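Beta-galactosidase (Trichoderma reesei, PDB 3OG2) probably hydrolyses terminal non-reducing beta-D-galactose residues of beta-D-galactosides, as a family 35 glycoside hydrolase with a TIM-barrel domain. Local coordinates at residues G126-W131 / D796-P801; K138-A143 / N179-A184; D145-T150 / M196-D201; N214-A217 / G221-A224. All blocks are in the same frame, centred on the assembly; numbering follows the deposited sequence.

Contact 1: residues G126-W131 / D796-P801; sequences GGFPGW and DSMKAP
M798 reaches from the 3-10 segment 797-799 onto the backbone of F128, P129 and G130, and it is the only side chain of 796-801 to do so. The packing is tightest at its methyl end: CE lies 3.3 Å from P129 O and 3.8 Å from G130 CA. Further back the fit is easier, with SD 4.0 Å from F128 CB. The sulfur stands 5.4 Å from the centroid of the F128 ring, 74° off the ring normal, an oblique Met-aromatic contact. A bend at chi2 (-95°), after CG leaves anti to the backbone N, turns the thioether so that SD faces F128 while CE passes on to G130. Cut back to an alanine, this position would probably leave a gap beside F128 and strip P129 O and G130 CA of the methyl group packed on them. The polar side chains of D796, S797 and K799 stand back from 126-131. There K799 NZ forms a 2.7 Å salt bridge with D796 OD2 and also bonds to V135 O and G137 O, while the partly exposed S797 uses OG to bond E789 O. With no hydrogen bond between the segments, this is a buried van der Waals contact, one methionine side chain laid against a backbone, joining the loop after strand 110-116 of the TIM barrel to the loop between the beta strands 775-782 and 803-811.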
loop_
_atom_site.group_PDB
_atom_site.type_symbol
_atom_site.label_atom_id
_atom_site.label_comp_id
_atom_site.label_asym_id
_atom_site.label_seq_id
_atom_site.Cartn_x
_atom_site.Cartn_y
_atom_site.Cartn_z
ATOM N N GLY A 126 10.397 7.571 -9.039
ATOM C CA GLY A 126 10.447 6.141 -8.907
ATOM C C GLY A 126 11.497 5.694 -7.867
ATOM O O GLY A 126 11.940 4.531 -7.933
ATOM N N GLY A 127 11.807 6.554 -6.925
ATOM C CA GLY A 127 12.791 6.268 -5.879
ATOM C C GLY A 127 14.091 7.003 -6.133
ATOM O O GLY A 127 14.899 7.188 -5.202
ATOM N N PHE A 128 14.362 7.430 -7.368
ATOM C CA PHE A 128 15.624 8.090 -7.652
ATOM C C PHE A 128 15.640 9.500 -7.040
ATOM O O PHE A 128 14.727 10.284 -7.343
ATOM C CB PHE A 128 15.798 8.240 -9.181
ATOM C CG PHE A 128 16.155 6.946 -9.899
ATOM C CD1 PHE A 128 16.763 5.880 -9.252
ATOM C CD2 PHE A 128 15.871 6.875 -11.274
ATOM C CE1 PHE A 128 17.136 4.726 -9.977
ATOM C CE2 PHE A 128 16.282 5.731 -11.963
ATOM C CZ PHE A 128 16.933 4.685 -11.338
ATOM N N PRO A 129 16.661 9.855 -6.279
ATOM C CA PRO A 129 16.776 11.239 -5.806
ATOM C C PRO A 129 16.897 12.204 -6.999
ATOM O O PRO A 129 17.468 11.903 -8.069
ATOM C CB PRO A 129 18.083 11.270 -5.023
ATOM C CG PRO A 129 18.299 9.819 -4.637
ATOM C CD PRO A 129 17.773 9.021 -5.807
ATOM N N GLY A 130 16.385 13.429 -6.829
ATOM C CA GLY A 130 16.369 14.390 -7.935
ATOM C C GLY A 130 17.772 14.768 -8.424
ATOM O O GLY A 130 17.896 15.243 -9.564
ATOM N N TRP A 131 18.808 14.574 -7.574
ATOM C CA TRP A 131 20.151 14.850 -8.089
ATOM C C TRP A 131 20.602 13.882 -9.172
ATOM O O TRP A 131 21.603 14.199 -9.839
ATOM C CB TRP A 131 21.115 14.930 -6.925
ATOM C CG TRP A 131 21.106 13.887 -5.861
ATOM C CD1 TRP A 131 20.473 13.956 -4.678
ATOM C CD2 TRP A 131 21.816 12.646 -5.891
ATOM N NE1 TRP A 131 20.697 12.842 -3.933
ATOM C CE2 TRP A 131 21.526 12.014 -4.644
ATOM C CE3 TRP A 131 22.667 11.997 -6.805
ATOM C CZ2 TRP A 131 22.033 10.763 -4.275
ATOM C CZ3 TRP A 131 23.155 10.748 -6.408
ATOM C CH2 TRP A 131 22.844 10.153 -5.169
ATOM N N ASP A 796 15.083 8.247 -20.168
ATOM C CA ASP A 796 15.406 8.888 -18.883
ATOM C C ASP A 796 14.283 9.794 -18.411
ATOM O O ASP A 796 14.537 10.953 -18.049
ATOM C CB ASP A 796 16.713 9.678 -19.074
ATOM C CG ASP A 796 18.004 8.908 -18.871
ATOM O OD1 ASP A 796 17.976 7.758 -18.420
ATOM O OD2 ASP A 796 19.089 9.465 -19.192
ATOM N N SER A 797 13.043 9.285 -18.411
ATOM C CA SER A 797 11.918 10.141 -18.075
ATOM C C SER A 797 11.945 10.741 -16.691
ATOM O O SER A 797 11.340 11.810 -16.472
ATOM C CB SER A 797 10.609 9.331 -18.235
ATOM O OG SER A 797 10.684 8.118 -17.505
ATOM N N MET A 798 12.652 10.121 -15.740
ATOM C CA MET A 798 12.760 10.763 -14.398
ATOM C C MET A 798 13.508 12.086 -14.480
ATOM O O MET A 798 13.376 12.929 -13.590
ATOM C CB MET A 798 13.415 9.742 -13.459
ATOM C CG MET A 798 13.798 10.361 -12.113
ATOM S SD MET A 798 15.545 10.903 -12.158
ATOM C CE MET A 798 15.513 11.977 -10.705
ATOM N N LYS A 799 14.303 12.283 -15.558
ATOM C CA LYS A 799 15.060 13.529 -15.684
ATOM C C LYS A 799 14.211 14.676 -16.195
ATOM O O LYS A 799 14.774 15.764 -16.387
ATOM C CB LYS A 799 16.276 13.311 -16.620
ATOM C CG LYS A 799 17.272 12.299 -16.022
ATOM C CD LYS A 799 18.516 12.236 -16.923
ATOM C CE LYS A 799 19.508 11.215 -16.372
ATOM N NZ LYS A 799 20.570 10.951 -17.415
ATOM N N ALA A 800 12.894 14.496 -16.417
ATOM C CA ALA A 800 12.079 15.644 -16.837
ATOM C C ALA A 800 12.214 16.775 -15.822
ATOM O O ALA A 800 11.913 16.549 -14.647
ATOM C CB ALA A 800 10.629 15.236 -16.971
ATOM N N PRO A 801 12.692 17.937 -16.198
ATOM C CA PRO A 801 12.953 18.980 -15.191
ATOM C C PRO A 801 11.691 19.619 -14.651
ATOM O O PRO A 801 10.572 19.470 -15.173
ATOM C CB PRO A 801 13.828 19.988 -15.930
ATOM C CG PRO A 801 13.637 19.735 -17.345
ATOM C CD PRO A 801 13.212 18.271 -17.526
#

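Contact 2: residues K138-A143 / N179-A184; sequences KLRTDA and NEYSGA
The R140 guanidinium has the peptide link between E180 and Y181 at its edge, in plane, with E180 O near that plane and 3.6 Å from NH2. N179 O is closer, 2.9 Å from R140 NH2, but approaches obliquely and at an angle too poor for a hydrogen bond. The Y181 ring meets a water at its edge, in plane, and R140 O obliquely; CD1 of that ring comes within 4.1 Å of R140 NH2. This water joins the segments at the hydroxyl end, donating to R140 O over 2.8 Å and lying 2.7 Å from Y181 OH. N192 N is a further partner of the hydroxyl. A bend at chi3 (69°) directs the R140 head to the backbone of 179-181, where its firm bonds go to residues outside the two segments: NH2 makes a salt bridge with E178, and NH1 bonds N790 O. R140 itself stands in the type II turn K138-T141 with positive phi. The next residue opens an ST turn, T141 OG1 accepting from A143 N at 3.1 Å, just before helix 144-163. N179 and E180 bind beta-D-galactose, and Y76 holds N179 OD1 while W791 holds E180 OE1. Such a placement, with catalytic-face loops following strands 110-116 and 172-177, is characteristic of the sugar-binding end of a TIM barrel.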
loop_
_atom_site.group_PDB
_atom_site.type_symbol
_atom_site.label_atom_id
_atom_site.label_comp_id
_atom_site.label_asym_id
_atom_site.label_seq_id
_atom_site.Cartn_x
_atom_site.Cartn_y
_atom_site.Cartn_z
ATOM N N LYS A 138 22.662 7.215 -18.986
ATOM C CA LYS A 138 21.311 6.688 -18.910
ATOM C C LYS A 138 21.067 5.890 -17.621
ATOM O O LYS A 138 21.856 5.011 -17.215
ATOM C CB LYS A 138 21.022 5.772 -20.108
ATOM C CG LYS A 138 21.146 6.482 -21.447
ATOM C CD LYS A 138 19.921 7.324 -21.741
ATOM C CE LYS A 138 19.968 7.901 -23.149
ATOM N NZ LYS A 138 20.634 6.991 -24.123
ATOM N N LEU A 139 19.937 6.201 -16.993
ATOM C CA LEU A 139 19.611 5.560 -15.729
ATOM C C LEU A 139 19.235 4.110 -15.935
ATOM O O LEU A 139 18.672 3.747 -16.998
ATOM C CB LEU A 139 18.451 6.314 -15.033
ATOM C CG LEU A 139 18.667 7.827 -14.929
ATOM C CD1 LEU A 139 17.448 8.516 -14.338
ATOM C CD2 LEU A 139 19.941 8.216 -14.187
ATOM N N ARG A 140 19.528 3.252 -14.950
ATOM C CA ARG A 140 19.204 1.826 -14.993
ATOM C C ARG A 140 19.961 1.162 -16.142
ATOM O O ARG A 140 19.478 0.199 -16.733
ATOM C CB ARG A 140 17.701 1.524 -15.130
ATOM C CG ARG A 140 16.910 2.202 -13.980
ATOM C CD ARG A 140 15.419 2.016 -14.151
ATOM N NE ARG A 140 15.084 0.578 -13.925
ATOM C CZ ARG A 140 13.918 0.047 -14.333
ATOM N NH1 ARG A 140 13.020 0.804 -14.982
ATOM N NH2 ARG A 140 13.704 -1.230 -14.099
ATOM N N THR A 141 21.169 1.649 -16.401
ATOM C CA THR A 141 22.111 0.966 -17.307
ATOM C C THR A 141 23.463 0.879 -16.632
ATOM O O THR A 141 23.636 1.436 -15.534
ATOM C CB THR A 141 22.278 1.708 -18.632
ATOM O OG1 THR A 141 23.068 2.892 -18.442
ATOM C CG2 THR A 141 20.938 2.075 -19.261
ATOM N N ASP A 142 24.427 0.238 -17.309
ATOM C CA ASP A 142 25.762 0.244 -16.654
ATOM C C ASP A 142 26.588 1.476 -17.006
ATOM O O ASP A 142 27.809 1.406 -16.786
ATOM C CB ASP A 142 26.509 -1.065 -16.896
ATOM C CG ASP A 142 26.605 -1.433 -18.364
ATOM O OD1 ASP A 142 25.891 -0.869 -19.192
ATOM O OD2 ASP A 142 27.460 -2.334 -18.593
ATOM N N ALA A 143 25.985 2.580 -17.397
ATOM C CA ALA A 143 26.695 3.859 -17.489
ATOM C C ALA A 143 27.333 4.061 -16.124
ATOM O O ALA A 143 26.610 3.985 -15.093
ATOM C CB ALA A 143 25.788 5.037 -17.819
ATOM N N ASN A 179 13.766 -3.500 -10.139
ATOM C CA ASN A 179 12.293 -3.550 -10.068
ATOM C C ASN A 179 11.744 -3.577 -11.483
ATOM O O ASN A 179 11.945 -2.582 -12.200
ATOM C CB ASN A 179 11.748 -2.335 -9.307
ATOM C CG ASN A 179 10.231 -2.464 -9.193
ATOM O OD1 ASN A 179 9.832 -3.252 -8.292
ATOM N ND2 ASN A 179 9.387 -1.872 -10.008
ATOM N N GLU A 180 11.058 -4.640 -11.862
ATOM C CA GLU A 180 10.437 -4.717 -13.189
ATOM C C GLU A 180 11.426 -4.306 -14.292
ATOM O O GLU A 180 11.143 -3.481 -15.172
ATOM C CB GLU A 180 9.134 -3.899 -13.308
ATOM C CG GLU A 180 8.043 -4.516 -12.441
ATOM C CD GLU A 180 6.654 -4.057 -12.711
ATOM O OE1 GLU A 180 6.458 -2.990 -13.329
ATOM O OE2 GLU A 180 5.640 -4.714 -12.285
ATOM N N TYR A 181 12.589 -4.952 -14.232
ATOM C CA TYR A 181 13.609 -4.738 -15.284
ATOM C C TYR A 181 13.204 -5.577 -16.471
ATOM O O TYR A 181 13.586 -6.758 -16.551
ATOM C CB TYR A 181 15.004 -5.085 -14.698
ATOM C CG TYR A 181 16.083 -4.819 -15.747
ATOM C CD1 TYR A 181 16.459 -3.506 -16.070
ATOM C CD2 TYR A 181 16.726 -5.864 -16.409
ATOM C CE1 TYR A 181 17.441 -3.280 -17.028
ATOM C CE2 TYR A 181 17.693 -5.633 -17.350
ATOM C CZ TYR A 181 18.043 -4.344 -17.646
ATOM O OH TYR A 181 19.017 -4.123 -18.614
ATOM N N SER A 182 12.349 -5.008 -17.342
ATOM C CA SER A 182 11.554 -5.867 -18.217
ATOM C C SER A 182 11.519 -5.443 -19.676
ATOM O O SER A 182 11.095 -6.255 -20.520
ATOM C CB SER A 182 10.104 -5.874 -17.706
ATOM O OG SER A 182 10.140 -6.440 -16.380
ATOM N N GLY A 183 12.058 -4.304 -19.995
ATOM C CA GLY A 183 12.255 -3.900 -21.372
ATOM C C GLY A 183 12.964 -2.561 -21.407
ATOM O O GLY A 183 13.291 -1.941 -20.389
ATOM N N ALA A 184 13.251 -2.122 -22.621
ATOM C CA ALA A 184 14.014 -0.864 -22.739
ATOM C C ALA A 184 13.608 -0.122 -23.998
ATOM O O ALA A 184 12.895 -0.630 -24.860
ATOM C CB ALA A 184 15.494 -1.196 -22.803
HETATM O O HOH W 1 20.139 -1.721 -18.676
#

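Contact 3: residues D145-T150 / M196-D201; sequences DYLHAT and MQYVID
With CG anti to the backbone N (chi1 -173°), the Y198 ring extends across to L147, whose own CG is anti to the carbonyl carbon and presents both methyl groups to the ring. The pair joins helices 144-163 and 193-205, neighbouring helices of the TIM barrel. L147 CD1 sits over the centre of one ring face, 3.8 Å from the centroid and only 9° off the normal, a well-centred CH-pi contact. Its other methyl, CD2, reaches the rim at Y198 CD1, 3.7 Å away, while CB lies 3.9 Å from Y198 CE1. Three carbons of one leucine therefore share the same aromatic surface. The hydroxyl end is polar and lies toward the exposed H148. Here H148 ND1 gives Y198 OH a weak bond of 3.3 Å, bent to 128°, and the two side chains cross at about a right angle. D151 is the stronger partner of both, taking OH on OD1 and ND1 on OD2, so one carboxylate ties the phenol to the imidazole. Without the Y198 ring, as with an alanine, the L147 methyl groups are likely to lose the surface they rest on and D151 its phenol partner. On the helix 144-163 side, the L147 carbonyl is gripped twice by T150, from its backbone N and from its hydroxyl, with T150 OG1 only 2.7 Å from L147 O.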
loop_
_atom_site.group_PDB
_atom_site.type_symbol
_atom_site.label_atom_id
_atom_site.label_comp_id
_atom_site.label_asym_id
_atom_site.label_seq_id
_atom_site.Cartn_x
_atom_site.Cartn_y
_atom_site.Cartn_z
ATOM N N ASP A 145 28.526 6.516 -14.431
ATOM C CA ASP A 145 28.119 7.601 -13.527
ATOM C C ASP A 145 26.814 7.260 -12.808
ATOM O O ASP A 145 26.674 7.536 -11.616
ATOM C CB ASP A 145 28.003 8.941 -14.256
ATOM C CG ASP A 145 27.240 8.871 -15.578
ATOM O OD1 ASP A 145 26.823 7.788 -16.033
ATOM O OD2 ASP A 145 27.012 9.931 -16.208
ATOM N N TYR A 146 25.894 6.565 -13.464
ATOM C CA TYR A 146 24.680 6.049 -12.828
ATOM C C TYR A 146 25.064 4.980 -11.813
ATOM O O TYR A 146 24.660 5.018 -10.634
ATOM C CB TYR A 146 23.655 5.492 -13.862
ATOM C CG TYR A 146 22.568 4.743 -13.071
ATOM C CD1 TYR A 146 21.648 5.480 -12.307
ATOM C CD2 TYR A 146 22.508 3.349 -13.049
ATOM C CE1 TYR A 146 20.665 4.822 -11.579
ATOM C CE2 TYR A 146 21.558 2.698 -12.310
ATOM C CZ TYR A 146 20.637 3.442 -11.571
ATOM O OH TYR A 146 19.702 2.761 -10.822
ATOM N N LEU A 147 25.828 3.960 -12.237
ATOM C CA LEU A 147 26.133 2.838 -11.333
ATOM C C LEU A 147 26.775 3.342 -10.055
ATOM O O LEU A 147 26.398 2.997 -8.931
ATOM C CB LEU A 147 27.137 1.838 -11.957
ATOM C CG LEU A 147 26.543 0.987 -13.089
ATOM C CD1 LEU A 147 27.593 -0.019 -13.504
ATOM C CD2 LEU A 147 25.256 0.272 -12.672
ATOM N N HIS A 148 27.789 4.215 -10.240
ATOM C CA HIS A 148 28.517 4.618 -9.049
ATOM C C HIS A 148 27.682 5.591 -8.224
ATOM O O HIS A 148 27.846 5.644 -6.997
ATOM C CB HIS A 148 29.891 5.137 -9.477
ATOM C CG HIS A 148 30.709 4.050 -10.114
ATOM N ND1 HIS A 148 30.741 2.728 -9.732
ATOM C CD2 HIS A 148 31.565 4.200 -11.152
ATOM C CE1 HIS A 148 31.587 2.071 -10.526
ATOM N NE2 HIS A 148 32.068 2.943 -11.365
ATOM N N ALA A 149 26.705 6.298 -8.815
ATOM C CA ALA A 149 25.766 7.115 -8.032
ATOM C C ALA A 149 24.915 6.256 -7.092
ATOM O O ALA A 149 24.459 6.787 -6.081
ATOM C CB ALA A 149 24.855 7.925 -8.942
ATOM N N THR A 150 24.721 4.965 -7.405
ATOM C CA THR A 150 23.882 4.084 -6.561
ATOM C C THR A 150 24.667 3.382 -5.458
ATOM O O THR A 150 24.073 2.765 -4.556
ATOM C CB THR A 150 23.185 2.990 -7.386
ATOM O OG1 THR A 150 24.141 2.023 -7.850
ATOM C CG2 THR A 150 22.381 3.528 -8.551
ATOM N N MET A 196 22.690 -6.035 -14.908
ATOM C CA MET A 196 21.947 -6.858 -13.936
ATOM C C MET A 196 22.865 -7.478 -12.911
ATOM O O MET A 196 22.568 -7.555 -11.722
ATOM C CB MET A 196 21.152 -7.941 -14.679
ATOM C CG MET A 196 20.092 -7.419 -15.629
ATOM S SD MET A 196 19.680 -8.636 -16.933
ATOM C CE MET A 196 18.633 -9.652 -15.949
ATOM N N GLN A 197 24.025 -8.002 -13.403
ATOM C CA GLN A 197 24.954 -8.615 -12.455
ATOM C C GLN A 197 25.585 -7.586 -11.530
ATOM O O GLN A 197 25.884 -7.938 -10.390
ATOM C CB GLN A 197 26.055 -9.373 -13.233
ATOM C CG GLN A 197 26.876 -10.214 -12.256
ATOM C CD GLN A 197 26.038 -11.287 -11.595
ATOM O OE1 GLN A 197 25.229 -12.006 -12.188
ATOM N NE2 GLN A 197 26.255 -11.392 -10.286
ATOM N N TYR A 198 25.860 -6.360 -12.014
ATOM C CA TYR A 198 26.403 -5.339 -11.093
ATOM C C TYR A 198 25.410 -5.136 -9.944
ATOM O O TYR A 198 25.846 -5.011 -8.780
ATOM C CB TYR A 198 26.595 -4.039 -11.844
ATOM C CG TYR A 198 27.313 -2.977 -11.041
ATOM C CD1 TYR A 198 26.584 -2.106 -10.206
ATOM C CD2 TYR A 198 28.699 -2.830 -11.096
ATOM C CE1 TYR A 198 27.228 -1.147 -9.459
ATOM C CE2 TYR A 198 29.350 -1.859 -10.357
ATOM C CZ TYR A 198 28.615 -1.012 -9.528
ATOM O OH TYR A 198 29.265 -0.028 -8.825
ATOM N N VAL A 199 24.114 -5.050 -10.265
ATOM C CA VAL A 199 23.105 -4.777 -9.211
ATOM C C VAL A 199 23.085 -5.922 -8.218
ATOM O O VAL A 199 23.043 -5.742 -6.986
ATOM C CB VAL A 199 21.748 -4.555 -9.898
ATOM C CG1 VAL A 199 20.601 -4.517 -8.898
ATOM C CG2 VAL A 199 21.789 -3.270 -10.734
ATOM N N ILE A 200 23.171 -7.183 -8.733
ATOM C CA ILE A 200 23.269 -8.321 -7.817
ATOM C C ILE A 200 24.531 -8.286 -6.958
ATOM O O ILE A 200 24.458 -8.526 -5.743
ATOM C CB ILE A 200 23.218 -9.656 -8.627
ATOM C CG1 ILE A 200 21.802 -9.852 -9.205
ATOM C CG2 ILE A 200 23.671 -10.845 -7.796
ATOM C CD1 ILE A 200 21.720 -10.978 -10.234
ATOM N N ASP A 201 25.662 -7.991 -7.593
ATOM C CA ASP A 201 26.922 -7.946 -6.871
ATOM C C ASP A 201 26.873 -6.910 -5.740
ATOM O O ASP A 201 27.458 -7.169 -4.668
ATOM C CB ASP A 201 28.091 -7.576 -7.795
ATOM C CG ASP A 201 28.508 -8.578 -8.832
ATOM O OD1 ASP A 201 28.127 -9.785 -8.755
ATOM O OD2 ASP A 201 29.284 -8.198 -9.779
#

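Contact 4: residues N214-A217 / G221-A224; sequences NNDA and GTGA
D216 OD2 is gripped by several groups at once. T222 N donates to it over 3.1 Å with an N-H...acceptor angle of 144°, meeting the oxygen from above the carboxylate plane, 43° out of it. Y235 OH bonds the same oxygen from outside the two segments and also binds G221 N, which itself lies 3.1 Å from D216 OD2. The other carboxylate oxygen has its own partners: a water donates to D216 OD1 at 2.8 Å and accepts from T222 OG1 at 2.7 Å, while S182 OG bonds OD1 as well. Both oxygens are thus held, which should fix the rotation of this buried carboxylate and probably stabilises its negative charge. T222 answers with its backbone N directly and its hydroxyl through the water. The two side chains cross at about a right angle, T222 CB standing 3.8 Å from D216 OD2. At the other end of the contact, N214 ND2 makes a short but weak bond to T222 O, 2.8 Å long and bent to 127°. N214 OD1, at the other corner of the amide, bonds G236 N at the start of strand 236-239. G223 has positive phi, and a side chain there would clash with N214 ND2. The contact is built on a type II beta turn, G221-A224, whose T222 N bonds the D216 carboxylate, in the loop between helix 193-205 and strand 236-239 of the TIM barrel, with the D216 side chain about 6 Å from that of E180, which binds beta-D-galactose.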
loop_
_atom_site.group_PDB
_atom_site.type_symbol
_atom_site.label_atom_id
_atom_site.label_comp_id
_atom_site.label_asym_id
_atom_site.label_seq_id
_atom_site.Cartn_x
_atom_site.Cartn_y
_atom_site.Cartn_z
ATOM N N ASN A 214 13.325 -11.858 -8.518
ATOM C CA ASN A 214 13.027 -10.650 -9.285
ATOM C C ASN A 214 11.521 -10.545 -9.548
ATOM O O ASN A 214 10.730 -11.344 -9.100
ATOM C CB ASN A 214 13.837 -10.590 -10.613
ATOM C CG ASN A 214 13.446 -11.665 -11.598
ATOM O OD1 ASN A 214 12.805 -12.684 -11.306
ATOM N ND2 ASN A 214 13.970 -11.484 -12.779
ATOM N N ASN A 215 11.161 -9.458 -10.266
ATOM C CA ASN A 215 9.768 -9.184 -10.517
ATOM C C ASN A 215 9.574 -8.636 -11.903
ATOM O O ASN A 215 9.259 -7.474 -12.124
ATOM C CB ASN A 215 9.169 -8.240 -9.445
ATOM C CG ASN A 215 9.659 -6.823 -9.470
ATOM O OD1 ASN A 215 10.849 -6.580 -9.738
ATOM N ND2 ASN A 215 8.777 -5.879 -9.191
ATOM N N ASP A 216 9.751 -9.491 -12.879
ATOM C CA ASP A 216 9.509 -9.134 -14.267
ATOM C C ASP A 216 8.095 -8.585 -14.417
ATOM O O ASP A 216 7.152 -9.126 -13.823
ATOM C CB ASP A 216 9.759 -10.362 -15.116
ATOM C CG ASP A 216 10.287 -10.169 -16.537
ATOM O OD1 ASP A 216 10.377 -9.008 -17.001
ATOM O OD2 ASP A 216 10.555 -11.215 -17.187
ATOM N N ALA A 217 7.911 -7.500 -15.188
ATOM C CA ALA A 217 6.585 -6.904 -15.305
ATOM C C ALA A 217 5.549 -7.825 -15.906
ATOM O O ALA A 217 4.319 -7.697 -15.678
ATOM C CB ALA A 217 6.652 -5.608 -16.082
ATOM N N GLY A 221 10.792 -13.661 -19.066
ATOM C CA GLY A 221 11.969 -14.499 -18.842
ATOM C C GLY A 221 13.211 -13.724 -18.394
ATOM O O GLY A 221 14.281 -14.364 -18.247
ATOM N N THR A 222 13.157 -12.419 -18.233
ATOM C CA THR A 222 14.398 -11.673 -17.930
ATOM C C THR A 222 14.923 -12.026 -16.563
ATOM O O THR A 222 14.157 -11.954 -15.581
ATOM C CB THR A 222 14.121 -10.161 -18.070
ATOM O OG1 THR A 222 13.720 -9.929 -19.449
ATOM C CG2 THR A 222 15.348 -9.327 -17.791
ATOM N N GLY A 223 16.192 -12.388 -16.494
ATOM C CA GLY A 223 16.879 -12.653 -15.226
ATOM C C GLY A 223 16.568 -14.043 -14.729
ATOM O O GLY A 223 16.993 -14.391 -13.598
ATOM N N ALA A 224 15.825 -14.895 -15.420
ATOM C CA ALA A 224 15.518 -16.201 -14.905
ATOM C C ALA A 224 16.742 -17.064 -14.745
ATOM O O ALA A 224 17.707 -16.936 -15.508
ATOM C CB ALA A 224 14.533 -16.885 -15.854
HETATM O O HOH W 2 11.176 -8.984 -19.635
#

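How the contacts relate
Contacts 1, 2 and 4 are buried, whereas contact 3 is partly buried and ends at the exposed H148. Contacts 2, 3 and 4 lie wholly in the family 35 region; contact 1 alone brings in a distant part of the chain. Segments 126-131 and 138-143 share the loop before helix 144-163, which carries one side of contact 3. Chemistry follows place: contact 1 is thioether packing, contact 3 a leucine on a tyrosine face, while contacts 2 and 4, nearer the galactose site, depend on polar groups and bridging waters. Contacts 2, 3 and 4 all touch one another, M196 of contact 3 meeting Y181 and T222; contact 1 touches 2 and 3 but not 4, F128 packing on R140 and Y146.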